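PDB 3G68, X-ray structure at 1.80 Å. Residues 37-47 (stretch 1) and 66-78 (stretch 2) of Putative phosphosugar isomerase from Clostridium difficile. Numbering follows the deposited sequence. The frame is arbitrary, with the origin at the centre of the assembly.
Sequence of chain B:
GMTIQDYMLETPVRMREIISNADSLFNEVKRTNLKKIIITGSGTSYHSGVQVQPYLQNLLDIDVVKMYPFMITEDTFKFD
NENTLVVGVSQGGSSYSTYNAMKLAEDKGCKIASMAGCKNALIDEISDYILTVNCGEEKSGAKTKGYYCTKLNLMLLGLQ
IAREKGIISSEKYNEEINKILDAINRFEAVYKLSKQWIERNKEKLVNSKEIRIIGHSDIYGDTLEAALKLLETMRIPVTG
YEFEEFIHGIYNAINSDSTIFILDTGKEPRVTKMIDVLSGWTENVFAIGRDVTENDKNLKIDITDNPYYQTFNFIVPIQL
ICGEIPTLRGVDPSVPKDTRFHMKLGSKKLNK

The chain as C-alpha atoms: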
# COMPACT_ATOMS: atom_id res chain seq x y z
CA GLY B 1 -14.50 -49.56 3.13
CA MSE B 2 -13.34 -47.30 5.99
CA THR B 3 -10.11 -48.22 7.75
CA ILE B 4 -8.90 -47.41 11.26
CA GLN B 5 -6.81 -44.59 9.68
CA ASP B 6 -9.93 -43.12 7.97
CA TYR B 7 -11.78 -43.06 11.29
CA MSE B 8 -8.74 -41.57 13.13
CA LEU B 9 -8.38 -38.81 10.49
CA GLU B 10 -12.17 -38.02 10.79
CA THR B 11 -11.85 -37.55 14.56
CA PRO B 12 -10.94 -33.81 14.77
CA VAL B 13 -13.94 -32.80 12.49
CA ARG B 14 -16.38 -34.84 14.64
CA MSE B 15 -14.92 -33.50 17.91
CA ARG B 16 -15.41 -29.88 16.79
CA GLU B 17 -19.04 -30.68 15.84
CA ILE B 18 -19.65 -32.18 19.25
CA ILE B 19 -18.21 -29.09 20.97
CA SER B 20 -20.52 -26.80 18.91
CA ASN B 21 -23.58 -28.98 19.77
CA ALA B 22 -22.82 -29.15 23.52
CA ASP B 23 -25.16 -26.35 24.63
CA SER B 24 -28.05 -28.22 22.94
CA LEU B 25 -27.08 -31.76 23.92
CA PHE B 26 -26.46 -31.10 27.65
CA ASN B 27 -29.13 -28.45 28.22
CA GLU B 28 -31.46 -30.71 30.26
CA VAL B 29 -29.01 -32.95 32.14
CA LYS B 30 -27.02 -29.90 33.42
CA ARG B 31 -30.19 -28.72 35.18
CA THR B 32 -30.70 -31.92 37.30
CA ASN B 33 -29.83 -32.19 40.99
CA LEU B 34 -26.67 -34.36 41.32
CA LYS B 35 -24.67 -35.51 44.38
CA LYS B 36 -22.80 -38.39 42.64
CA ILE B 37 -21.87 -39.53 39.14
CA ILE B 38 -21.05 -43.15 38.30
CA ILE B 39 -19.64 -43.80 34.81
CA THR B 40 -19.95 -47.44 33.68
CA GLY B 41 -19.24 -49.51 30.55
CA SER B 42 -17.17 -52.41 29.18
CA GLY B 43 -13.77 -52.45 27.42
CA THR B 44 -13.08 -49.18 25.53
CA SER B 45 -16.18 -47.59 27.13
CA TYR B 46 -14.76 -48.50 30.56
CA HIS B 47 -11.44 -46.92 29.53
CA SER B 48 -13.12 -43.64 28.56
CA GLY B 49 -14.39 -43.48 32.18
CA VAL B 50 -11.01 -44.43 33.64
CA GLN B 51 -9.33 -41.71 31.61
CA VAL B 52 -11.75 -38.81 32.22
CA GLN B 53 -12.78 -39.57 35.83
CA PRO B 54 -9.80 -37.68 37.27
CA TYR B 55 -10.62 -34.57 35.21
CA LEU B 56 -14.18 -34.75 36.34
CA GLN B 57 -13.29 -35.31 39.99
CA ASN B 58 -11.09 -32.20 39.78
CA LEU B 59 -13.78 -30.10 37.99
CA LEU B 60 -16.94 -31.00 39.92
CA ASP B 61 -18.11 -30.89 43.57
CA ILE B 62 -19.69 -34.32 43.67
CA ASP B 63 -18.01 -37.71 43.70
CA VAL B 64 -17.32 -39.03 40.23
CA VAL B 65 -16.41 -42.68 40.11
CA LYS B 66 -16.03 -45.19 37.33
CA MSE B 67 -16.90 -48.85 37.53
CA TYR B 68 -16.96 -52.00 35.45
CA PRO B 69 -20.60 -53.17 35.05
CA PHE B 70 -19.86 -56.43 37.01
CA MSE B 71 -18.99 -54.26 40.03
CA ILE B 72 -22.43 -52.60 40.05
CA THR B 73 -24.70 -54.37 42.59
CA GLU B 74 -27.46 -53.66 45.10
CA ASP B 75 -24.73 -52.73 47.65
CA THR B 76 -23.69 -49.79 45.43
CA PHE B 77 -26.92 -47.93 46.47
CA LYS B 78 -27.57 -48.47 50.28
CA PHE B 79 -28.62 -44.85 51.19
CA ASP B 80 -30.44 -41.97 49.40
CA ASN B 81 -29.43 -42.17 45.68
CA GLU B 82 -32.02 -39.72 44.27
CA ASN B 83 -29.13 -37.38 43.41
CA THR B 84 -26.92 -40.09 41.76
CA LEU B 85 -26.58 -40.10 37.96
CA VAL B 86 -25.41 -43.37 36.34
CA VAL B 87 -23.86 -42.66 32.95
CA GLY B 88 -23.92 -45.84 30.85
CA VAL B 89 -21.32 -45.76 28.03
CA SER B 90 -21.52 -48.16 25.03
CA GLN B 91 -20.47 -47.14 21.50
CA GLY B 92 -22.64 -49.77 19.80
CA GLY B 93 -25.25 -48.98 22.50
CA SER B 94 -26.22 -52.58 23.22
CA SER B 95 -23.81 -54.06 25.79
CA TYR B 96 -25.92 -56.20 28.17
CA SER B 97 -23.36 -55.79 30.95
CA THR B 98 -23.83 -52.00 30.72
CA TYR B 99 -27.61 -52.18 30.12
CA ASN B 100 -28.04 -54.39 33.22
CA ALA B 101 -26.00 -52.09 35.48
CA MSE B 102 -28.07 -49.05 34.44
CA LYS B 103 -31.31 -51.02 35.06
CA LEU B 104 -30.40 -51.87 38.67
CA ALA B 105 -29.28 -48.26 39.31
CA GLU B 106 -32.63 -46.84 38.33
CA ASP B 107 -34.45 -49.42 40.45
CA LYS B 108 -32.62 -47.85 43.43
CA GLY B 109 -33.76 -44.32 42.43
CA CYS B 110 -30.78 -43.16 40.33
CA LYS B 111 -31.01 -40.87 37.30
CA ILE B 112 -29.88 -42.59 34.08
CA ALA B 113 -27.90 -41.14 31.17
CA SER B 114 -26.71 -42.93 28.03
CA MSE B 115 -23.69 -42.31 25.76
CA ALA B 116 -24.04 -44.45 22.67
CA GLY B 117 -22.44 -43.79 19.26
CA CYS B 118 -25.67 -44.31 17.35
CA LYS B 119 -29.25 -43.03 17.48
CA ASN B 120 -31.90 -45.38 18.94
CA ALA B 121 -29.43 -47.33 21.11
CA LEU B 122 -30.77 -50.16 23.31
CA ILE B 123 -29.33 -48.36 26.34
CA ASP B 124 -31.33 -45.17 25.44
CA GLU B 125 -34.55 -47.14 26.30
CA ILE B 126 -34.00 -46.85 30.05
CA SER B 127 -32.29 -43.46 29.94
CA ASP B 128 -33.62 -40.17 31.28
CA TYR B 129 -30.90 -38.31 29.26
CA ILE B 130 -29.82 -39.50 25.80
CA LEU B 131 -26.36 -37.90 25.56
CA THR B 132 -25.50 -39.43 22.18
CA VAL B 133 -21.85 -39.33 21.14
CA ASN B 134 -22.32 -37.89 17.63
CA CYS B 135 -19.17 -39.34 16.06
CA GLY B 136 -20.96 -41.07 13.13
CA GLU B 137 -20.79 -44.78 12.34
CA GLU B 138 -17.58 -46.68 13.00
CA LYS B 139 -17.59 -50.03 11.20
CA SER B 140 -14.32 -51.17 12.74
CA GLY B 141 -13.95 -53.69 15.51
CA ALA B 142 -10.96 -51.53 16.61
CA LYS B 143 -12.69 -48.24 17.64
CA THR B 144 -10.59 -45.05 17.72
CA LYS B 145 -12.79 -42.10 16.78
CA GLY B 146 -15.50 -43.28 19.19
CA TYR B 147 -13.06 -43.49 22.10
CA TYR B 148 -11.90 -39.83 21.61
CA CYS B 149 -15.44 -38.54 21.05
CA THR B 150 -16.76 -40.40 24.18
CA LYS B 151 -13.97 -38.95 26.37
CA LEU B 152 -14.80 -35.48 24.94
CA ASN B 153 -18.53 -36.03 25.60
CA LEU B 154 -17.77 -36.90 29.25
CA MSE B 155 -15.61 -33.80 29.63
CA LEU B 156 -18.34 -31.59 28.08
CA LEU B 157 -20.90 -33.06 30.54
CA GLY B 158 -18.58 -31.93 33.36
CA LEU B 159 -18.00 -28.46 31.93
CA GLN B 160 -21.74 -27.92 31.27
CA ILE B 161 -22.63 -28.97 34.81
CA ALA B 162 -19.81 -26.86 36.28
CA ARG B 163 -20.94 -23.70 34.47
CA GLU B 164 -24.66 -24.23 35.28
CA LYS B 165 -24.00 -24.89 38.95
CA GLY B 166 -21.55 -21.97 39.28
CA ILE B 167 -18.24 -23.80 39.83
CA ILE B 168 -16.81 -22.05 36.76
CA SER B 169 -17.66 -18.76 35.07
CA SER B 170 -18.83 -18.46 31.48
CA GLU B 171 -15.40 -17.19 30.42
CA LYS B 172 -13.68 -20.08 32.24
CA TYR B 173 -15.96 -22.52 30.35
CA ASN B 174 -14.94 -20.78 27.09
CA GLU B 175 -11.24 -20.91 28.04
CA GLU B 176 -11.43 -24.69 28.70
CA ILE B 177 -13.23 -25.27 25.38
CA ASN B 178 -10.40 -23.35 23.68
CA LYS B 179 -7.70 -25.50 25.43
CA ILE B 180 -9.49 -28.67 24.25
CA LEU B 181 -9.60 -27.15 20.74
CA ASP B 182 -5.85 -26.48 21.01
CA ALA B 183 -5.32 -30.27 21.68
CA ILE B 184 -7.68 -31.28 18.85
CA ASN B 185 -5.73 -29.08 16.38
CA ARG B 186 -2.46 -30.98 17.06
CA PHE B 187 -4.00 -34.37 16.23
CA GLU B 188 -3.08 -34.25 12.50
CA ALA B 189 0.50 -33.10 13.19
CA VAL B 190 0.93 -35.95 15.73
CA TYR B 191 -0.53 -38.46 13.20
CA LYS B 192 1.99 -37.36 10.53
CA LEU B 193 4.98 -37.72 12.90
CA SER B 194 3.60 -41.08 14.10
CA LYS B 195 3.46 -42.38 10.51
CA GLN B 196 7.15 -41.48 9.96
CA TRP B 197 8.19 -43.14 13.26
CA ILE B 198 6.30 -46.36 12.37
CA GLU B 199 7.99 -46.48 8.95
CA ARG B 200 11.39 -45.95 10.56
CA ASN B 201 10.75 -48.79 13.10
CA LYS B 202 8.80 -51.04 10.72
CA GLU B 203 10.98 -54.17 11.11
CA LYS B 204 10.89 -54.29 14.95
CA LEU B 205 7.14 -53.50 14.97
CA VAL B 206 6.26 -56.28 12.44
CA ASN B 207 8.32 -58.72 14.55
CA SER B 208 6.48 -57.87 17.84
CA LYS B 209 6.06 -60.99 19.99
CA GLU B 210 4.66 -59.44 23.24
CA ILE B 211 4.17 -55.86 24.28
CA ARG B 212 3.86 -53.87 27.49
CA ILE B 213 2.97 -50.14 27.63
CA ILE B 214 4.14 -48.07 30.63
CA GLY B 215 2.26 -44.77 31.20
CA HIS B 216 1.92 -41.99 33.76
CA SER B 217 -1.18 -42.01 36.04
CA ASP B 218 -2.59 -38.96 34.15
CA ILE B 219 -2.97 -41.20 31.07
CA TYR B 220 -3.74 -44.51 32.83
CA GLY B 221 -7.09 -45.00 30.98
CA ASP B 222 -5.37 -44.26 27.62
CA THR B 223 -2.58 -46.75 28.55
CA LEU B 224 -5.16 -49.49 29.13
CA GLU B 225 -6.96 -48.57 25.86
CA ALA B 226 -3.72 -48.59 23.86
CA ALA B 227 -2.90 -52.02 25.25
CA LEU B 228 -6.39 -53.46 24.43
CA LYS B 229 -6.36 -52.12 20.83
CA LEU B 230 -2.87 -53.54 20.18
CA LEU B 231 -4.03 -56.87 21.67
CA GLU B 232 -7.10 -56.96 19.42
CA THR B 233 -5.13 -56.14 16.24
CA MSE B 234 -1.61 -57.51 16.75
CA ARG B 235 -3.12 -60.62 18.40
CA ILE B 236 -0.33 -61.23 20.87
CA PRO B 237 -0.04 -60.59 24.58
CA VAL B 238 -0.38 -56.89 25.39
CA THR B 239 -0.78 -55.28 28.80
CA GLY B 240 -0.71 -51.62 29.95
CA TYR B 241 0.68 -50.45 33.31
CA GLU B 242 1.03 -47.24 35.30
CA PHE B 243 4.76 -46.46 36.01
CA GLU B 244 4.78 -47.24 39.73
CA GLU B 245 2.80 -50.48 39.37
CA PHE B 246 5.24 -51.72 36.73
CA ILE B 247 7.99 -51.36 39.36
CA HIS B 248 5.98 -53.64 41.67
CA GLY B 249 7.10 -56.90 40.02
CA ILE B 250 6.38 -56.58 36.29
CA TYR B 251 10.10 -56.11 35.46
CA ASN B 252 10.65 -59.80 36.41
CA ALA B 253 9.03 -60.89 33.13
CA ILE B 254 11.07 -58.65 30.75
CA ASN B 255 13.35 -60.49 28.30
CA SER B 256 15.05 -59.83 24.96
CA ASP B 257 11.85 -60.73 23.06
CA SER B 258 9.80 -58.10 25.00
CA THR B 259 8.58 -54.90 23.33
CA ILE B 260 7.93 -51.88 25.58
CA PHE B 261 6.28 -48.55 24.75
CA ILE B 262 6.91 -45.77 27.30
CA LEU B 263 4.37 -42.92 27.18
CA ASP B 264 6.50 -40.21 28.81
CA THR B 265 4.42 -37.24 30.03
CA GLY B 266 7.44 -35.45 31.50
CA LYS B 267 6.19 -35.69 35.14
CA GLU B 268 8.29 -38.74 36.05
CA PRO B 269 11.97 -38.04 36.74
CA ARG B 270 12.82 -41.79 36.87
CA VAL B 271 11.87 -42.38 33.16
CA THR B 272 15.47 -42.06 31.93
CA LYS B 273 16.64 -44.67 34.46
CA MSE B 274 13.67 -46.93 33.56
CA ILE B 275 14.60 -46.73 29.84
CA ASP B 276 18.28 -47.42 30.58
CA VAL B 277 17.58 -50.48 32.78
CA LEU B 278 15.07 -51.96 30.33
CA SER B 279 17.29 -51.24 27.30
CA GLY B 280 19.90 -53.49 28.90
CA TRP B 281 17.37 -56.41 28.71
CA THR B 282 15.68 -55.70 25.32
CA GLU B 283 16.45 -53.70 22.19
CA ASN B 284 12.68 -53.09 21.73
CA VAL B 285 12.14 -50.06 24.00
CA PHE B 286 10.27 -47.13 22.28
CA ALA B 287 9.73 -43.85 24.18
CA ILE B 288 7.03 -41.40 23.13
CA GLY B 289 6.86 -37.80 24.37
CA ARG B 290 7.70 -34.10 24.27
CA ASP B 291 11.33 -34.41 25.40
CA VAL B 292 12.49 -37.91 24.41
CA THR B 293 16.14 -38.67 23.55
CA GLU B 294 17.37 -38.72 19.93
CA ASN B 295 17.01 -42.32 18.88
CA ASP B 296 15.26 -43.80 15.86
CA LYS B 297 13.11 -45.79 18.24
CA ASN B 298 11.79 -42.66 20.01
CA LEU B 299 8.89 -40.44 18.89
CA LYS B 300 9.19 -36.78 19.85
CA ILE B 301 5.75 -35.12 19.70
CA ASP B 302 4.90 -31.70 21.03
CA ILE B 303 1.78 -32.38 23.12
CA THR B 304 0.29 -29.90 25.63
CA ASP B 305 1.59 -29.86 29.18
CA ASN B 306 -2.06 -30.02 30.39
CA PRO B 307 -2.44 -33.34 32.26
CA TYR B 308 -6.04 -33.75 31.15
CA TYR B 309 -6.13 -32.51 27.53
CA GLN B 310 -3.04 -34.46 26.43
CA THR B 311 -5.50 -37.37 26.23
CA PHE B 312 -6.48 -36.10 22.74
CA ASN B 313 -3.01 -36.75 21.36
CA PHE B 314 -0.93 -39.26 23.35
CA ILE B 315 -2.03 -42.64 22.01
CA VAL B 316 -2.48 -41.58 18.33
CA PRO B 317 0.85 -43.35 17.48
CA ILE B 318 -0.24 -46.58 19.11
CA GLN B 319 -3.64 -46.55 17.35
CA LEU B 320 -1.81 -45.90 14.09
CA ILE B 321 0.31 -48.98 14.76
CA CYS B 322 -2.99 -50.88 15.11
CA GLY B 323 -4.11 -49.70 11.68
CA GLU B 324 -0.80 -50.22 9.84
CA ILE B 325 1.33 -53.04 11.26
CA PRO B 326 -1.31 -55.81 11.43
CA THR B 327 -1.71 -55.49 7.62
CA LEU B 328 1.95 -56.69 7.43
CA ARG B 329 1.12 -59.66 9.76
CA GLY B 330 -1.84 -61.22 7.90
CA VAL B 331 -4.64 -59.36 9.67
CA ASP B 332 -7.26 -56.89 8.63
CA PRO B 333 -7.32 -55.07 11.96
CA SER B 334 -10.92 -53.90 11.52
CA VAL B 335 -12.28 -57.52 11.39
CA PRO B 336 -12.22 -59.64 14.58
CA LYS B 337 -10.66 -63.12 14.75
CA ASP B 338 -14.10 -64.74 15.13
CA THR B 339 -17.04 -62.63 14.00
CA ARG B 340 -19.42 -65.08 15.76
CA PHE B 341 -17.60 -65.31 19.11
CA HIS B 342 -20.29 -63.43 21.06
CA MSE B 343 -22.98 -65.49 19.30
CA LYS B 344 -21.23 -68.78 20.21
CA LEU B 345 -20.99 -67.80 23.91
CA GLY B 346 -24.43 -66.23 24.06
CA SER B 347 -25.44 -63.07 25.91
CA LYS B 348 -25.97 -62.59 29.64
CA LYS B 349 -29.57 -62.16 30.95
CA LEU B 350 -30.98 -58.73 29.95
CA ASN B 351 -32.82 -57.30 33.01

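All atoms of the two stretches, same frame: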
# COMPACT_ATOMS: atom_id res chain seq x y z
N ILE B 37 -21.86 -39.02 40.49
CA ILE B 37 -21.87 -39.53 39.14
C ILE B 37 -21.08 -40.85 39.12
O ILE B 37 -19.97 -40.91 39.63
CB ILE B 37 -21.23 -38.53 38.16
CG1 ILE B 37 -22.13 -37.30 38.01
CG2 ILE B 37 -21.05 -39.18 36.81
CD1 ILE B 37 -21.45 -36.13 37.27
N ILE B 38 -21.68 -41.88 38.55
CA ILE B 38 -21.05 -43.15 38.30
C ILE B 38 -21.00 -43.30 36.78
O ILE B 38 -22.03 -43.11 36.10
CB ILE B 38 -21.84 -44.33 38.92
CG1 ILE B 38 -21.93 -44.19 40.45
CG2 ILE B 38 -21.20 -45.64 38.52
CD1 ILE B 38 -22.98 -45.12 41.14
N ILE B 39 -19.81 -43.55 36.23
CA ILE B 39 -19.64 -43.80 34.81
C ILE B 39 -19.37 -45.29 34.67
O ILE B 39 -18.47 -45.79 35.33
CB ILE B 39 -18.44 -43.05 34.22
CG1 ILE B 39 -18.55 -41.54 34.44
CG2 ILE B 39 -18.33 -43.38 32.74
CD1 ILE B 39 -17.22 -40.81 34.23
N THR B 40 -20.14 -46.00 33.84
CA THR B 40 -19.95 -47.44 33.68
C THR B 40 -20.08 -47.89 32.23
O THR B 40 -20.89 -47.35 31.47
CB THR B 40 -20.90 -48.28 34.60
OG1 THR B 40 -20.51 -49.66 34.56
CG2 THR B 40 -22.37 -48.18 34.18
N GLY B 41 -19.25 -48.87 31.87
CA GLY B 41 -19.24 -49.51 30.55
C GLY B 41 -18.19 -50.61 30.48
O GLY B 41 -17.40 -50.76 31.43
N SER B 42 -18.13 -51.34 29.37
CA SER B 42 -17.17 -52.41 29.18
C SER B 42 -16.04 -51.99 28.24
O SER B 42 -16.19 -51.06 27.46
CB SER B 42 -17.86 -53.63 28.58
OG SER B 42 -19.00 -53.98 29.33
N GLY B 43 -14.92 -52.70 28.31
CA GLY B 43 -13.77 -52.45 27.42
C GLY B 43 -13.42 -50.98 27.19
O GLY B 43 -13.22 -50.25 28.14
N THR B 44 -13.39 -50.57 25.92
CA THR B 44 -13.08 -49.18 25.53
C THR B 44 -13.98 -48.13 26.20
O THR B 44 -13.52 -47.02 26.51
CB THR B 44 -13.08 -49.09 23.98
OG1 THR B 44 -12.09 -50.00 23.49
CG2 THR B 44 -12.80 -47.67 23.47
N SER B 45 -15.25 -48.48 26.43
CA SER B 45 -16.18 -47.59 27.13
C SER B 45 -15.71 -47.44 28.58
O SER B 45 -15.61 -46.31 29.09
CB SER B 45 -17.61 -48.08 27.03
OG SER B 45 -18.04 -47.96 25.69
N TYR B 46 -15.34 -48.55 29.22
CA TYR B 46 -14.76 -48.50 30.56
C TYR B 46 -13.55 -47.58 30.56
O TYR B 46 -13.44 -46.72 31.44
CB TYR B 46 -14.35 -49.87 31.11
CG TYR B 46 -13.75 -49.80 32.50
CD1 TYR B 46 -14.50 -49.37 33.58
CD2 TYR B 46 -12.43 -50.16 32.73
CE1 TYR B 46 -13.95 -49.26 34.85
CE2 TYR B 46 -11.88 -50.08 34.00
CZ TYR B 46 -12.63 -49.63 35.04
OH TYR B 46 -12.05 -49.56 36.27
N HIS B 47 -12.67 -47.72 29.58
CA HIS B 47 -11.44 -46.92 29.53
C HIS B 47 -11.70 -45.43 29.41
O HIS B 47 -10.93 -44.63 29.92
CB HIS B 47 -10.47 -47.37 28.42
CG HIS B 47 -10.02 -48.80 28.54
ND1 HIS B 47 -9.76 -49.60 27.45
CD2 HIS B 47 -9.87 -49.60 29.63
CE1 HIS B 47 -9.41 -50.81 27.86
NE2 HIS B 47 -9.47 -50.84 29.18
N LYS B 66 -15.80 -44.34 38.48
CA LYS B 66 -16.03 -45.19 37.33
C LYS B 66 -16.02 -46.62 37.81
O LYS B 66 -15.28 -46.96 38.74
CB LYS B 66 -15.02 -44.95 36.18
CG LYS B 66 -13.68 -45.62 36.25
CD LYS B 66 -12.76 -45.06 37.29
CE LYS B 66 -11.62 -46.03 37.53
NZ LYS B 66 -10.79 -45.52 38.65
N MSE B 67 -16.78 -47.47 37.14
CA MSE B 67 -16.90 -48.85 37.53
C MSE B 67 -17.19 -49.77 36.37
O MSE B 67 -17.95 -49.41 35.48
CB MSE B 67 -18.09 -48.99 38.50
CG MSE B 67 -18.06 -48.12 39.72
SE MSE B 67 -19.71 -48.39 40.72
CE MSE B 67 -19.57 -46.98 42.11
N TYR B 68 -16.60 -50.96 36.40
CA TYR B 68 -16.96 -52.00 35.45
C TYR B 68 -18.42 -52.39 35.77
O TYR B 68 -18.83 -52.34 36.93
CB TYR B 68 -16.10 -53.27 35.62
CG TYR B 68 -14.72 -53.29 35.00
CD1 TYR B 68 -14.56 -53.26 33.60
CD2 TYR B 68 -13.58 -53.45 35.78
CE1 TYR B 68 -13.29 -53.33 33.02
CE2 TYR B 68 -12.31 -53.53 35.23
CZ TYR B 68 -12.16 -53.47 33.84
OH TYR B 68 -10.87 -53.57 33.29
N PRO B 69 -19.21 -52.78 34.76
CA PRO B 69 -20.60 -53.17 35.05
C PRO B 69 -20.72 -54.33 36.07
O PRO B 69 -21.62 -54.28 36.92
CB PRO B 69 -21.14 -53.58 33.68
CG PRO B 69 -20.29 -52.83 32.71
CD PRO B 69 -18.93 -52.83 33.32
N PHE B 70 -19.82 -55.31 36.03
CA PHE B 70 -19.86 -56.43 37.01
C PHE B 70 -19.72 -55.99 38.47
O PHE B 70 -20.11 -56.72 39.37
CB PHE B 70 -18.88 -57.56 36.69
CG PHE B 70 -17.41 -57.20 36.80
CD1 PHE B 70 -16.77 -57.16 38.05
CD2 PHE B 70 -16.65 -56.96 35.66
CE1 PHE B 70 -15.39 -56.88 38.15
CE2 PHE B 70 -15.29 -56.67 35.75
CZ PHE B 70 -14.66 -56.63 37.00
N MSE B 71 -19.15 -54.81 38.70
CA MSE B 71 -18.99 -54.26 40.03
C MSE B 71 -20.26 -53.62 40.56
O MSE B 71 -20.37 -53.44 41.76
CB MSE B 71 -17.87 -53.21 40.05
CG MSE B 71 -16.48 -53.76 39.76
SE MSE B 71 -15.18 -52.27 39.54
CE MSE B 71 -15.51 -51.33 41.30
N ILE B 72 -21.19 -53.26 39.67
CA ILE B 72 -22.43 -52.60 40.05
C ILE B 72 -23.38 -53.65 40.64
O ILE B 72 -23.71 -54.65 39.99
CB ILE B 72 -23.15 -51.94 38.83
CG1 ILE B 72 -22.27 -50.90 38.12
CG2 ILE B 72 -24.50 -51.34 39.28
CD1 ILE B 72 -22.16 -49.55 38.80
N THR B 73 -23.81 -53.42 41.88
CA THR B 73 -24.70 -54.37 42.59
C THR B 73 -25.61 -53.58 43.53
O THR B 73 -25.45 -52.37 43.69
CB THR B 73 -23.92 -55.41 43.45
OG1 THR B 73 -23.31 -54.74 44.56
CG2 THR B 73 -22.86 -56.18 42.64
N GLU B 74 -26.54 -54.29 44.17
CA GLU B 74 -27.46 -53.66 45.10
C GLU B 74 -26.74 -52.93 46.24
O GLU B 74 -27.25 -51.95 46.76
CB GLU B 74 -28.46 -54.68 45.64
CG GLU B 74 -29.40 -55.23 44.55
N ASP B 75 -25.53 -53.37 46.60
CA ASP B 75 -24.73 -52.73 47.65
C ASP B 75 -24.15 -51.36 47.26
O ASP B 75 -23.69 -50.61 48.12
CB ASP B 75 -23.60 -53.65 48.11
CG ASP B 75 -24.11 -54.96 48.69
OD1 ASP B 75 -25.22 -54.98 49.23
OD2 ASP B 75 -23.40 -55.98 48.60
N THR B 76 -24.14 -51.07 45.97
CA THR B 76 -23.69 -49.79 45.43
C THR B 76 -24.63 -48.62 45.82
O THR B 76 -24.21 -47.46 45.84
CB THR B 76 -23.58 -49.88 43.88
OG1 THR B 76 -22.90 -51.09 43.51
CG2 THR B 76 -22.87 -48.65 43.29
N PHE B 77 -25.89 -48.94 46.17
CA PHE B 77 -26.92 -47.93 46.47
C PHE B 77 -27.68 -48.06 47.85
O PHE B 77 -28.90 -47.91 47.90
CB PHE B 77 -27.95 -48.01 45.33
CG PHE B 77 -27.34 -48.12 43.93
CD1 PHE B 77 -26.60 -47.07 43.37
CD2 PHE B 77 -27.57 -49.26 43.14
CE1 PHE B 77 -26.06 -47.16 42.07
CE2 PHE B 77 -27.05 -49.37 41.85
CZ PHE B 77 -26.29 -48.31 41.31
N LYS B 78 -26.96 -48.26 48.96
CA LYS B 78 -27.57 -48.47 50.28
C LYS B 78 -28.36 -47.29 50.90
O LYS B 78 -29.35 -47.54 51.62
CB LYS B 78 -26.53 -49.00 51.29

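What forms the apolar centre of the contact? On one face of the sheet it is Ile38, a buried strand residue whose CA-to-CB bond points sideways but whose end comes nearer to the second stretch. With chi1 in m and chi2 in t, its two branches reach different partners. CG2 of Ile38 lies 3.8 Å from SE of Met67, a selenomethionine, and 4.0 Å from CD1 of Ile72, while CD1 of Ile38 lies 3.8 Å from CE1 of Phe77 and 4.1 Å from CG2 of Thr76. A beta-branched isoleucine suits this place because it fills space in two directions at once without bringing a polar group into the cluster. Met67 answers with a long, flexible chain extended along chi2 and chi3, both t, and Ile72 points its CA-to-CB bond toward the strand.

How does the aromatic part of the contact pack? Tyr46, on the helix that follows the first strand, directs its CA-to-CB bond toward the second stretch and takes chi1 in t. Its ring stacks face to face on that of Tyr68, with the centroids 3.7 Å apart and the planes at 18°. The closest atoms of the pair, Tyr46 CD2 and Tyr68 CE1, are 3.3 Å apart. Tyr68 begins with its CA-to-CB bond pointing away, yet chi1 near -81° brings the end of the side chain back to the stack. Tyr46 also touches the backbone, CE1 lying 3.6 Å from C of Met67, and its OH is 3.8 Å from CE of Lys66, where the contact is with the aliphatic part of the lysine. The Tyr46 ring thus stacks on Tyr68 and also touches Met67 and Lys66.

What joins the two backbones? Ile39 and Lys66 pair in a parallel bridge, their CA atoms 4.6 Å apart, and their side chains share a face of the sheet with CB atoms 4.4 Å apart. The amide N of Met67 donates to O of Ile39 at 3.0 Å, with an angle of 154° at the hydrogen. O of Ile39 also receives a CA-H...O contact from CA of Lys66 at 3.2 Å, so one carbonyl serves two neighbouring residues.

How does the contact end at its polar edge? Thr40, with chi1 in t, donates from OG1 to O of Met67 at 2.7 Å, and its CA lies 3.3 Å from that same oxygen in a CA-H...O contact. A threonine suits this buried position because its hydroxyl supplies a proton to a backbone carbonyl. Its OG1 is also 3.4 Å from N of Pro69, but proline has no hydrogen there to share. The proline ring instead packs by its carbons: CD of Pro69 lies 3.2 Å from O of Gly41, and CG of Pro69 is 3.8 Å from OG of Ser42. That glycine carbonyl is buried without a polar partner. A CB on Gly41 would come within 2.8 Å of CB of Ser45, so the absence of a side chain suits this position. Altogether the two stretches bury 638 Å² between them.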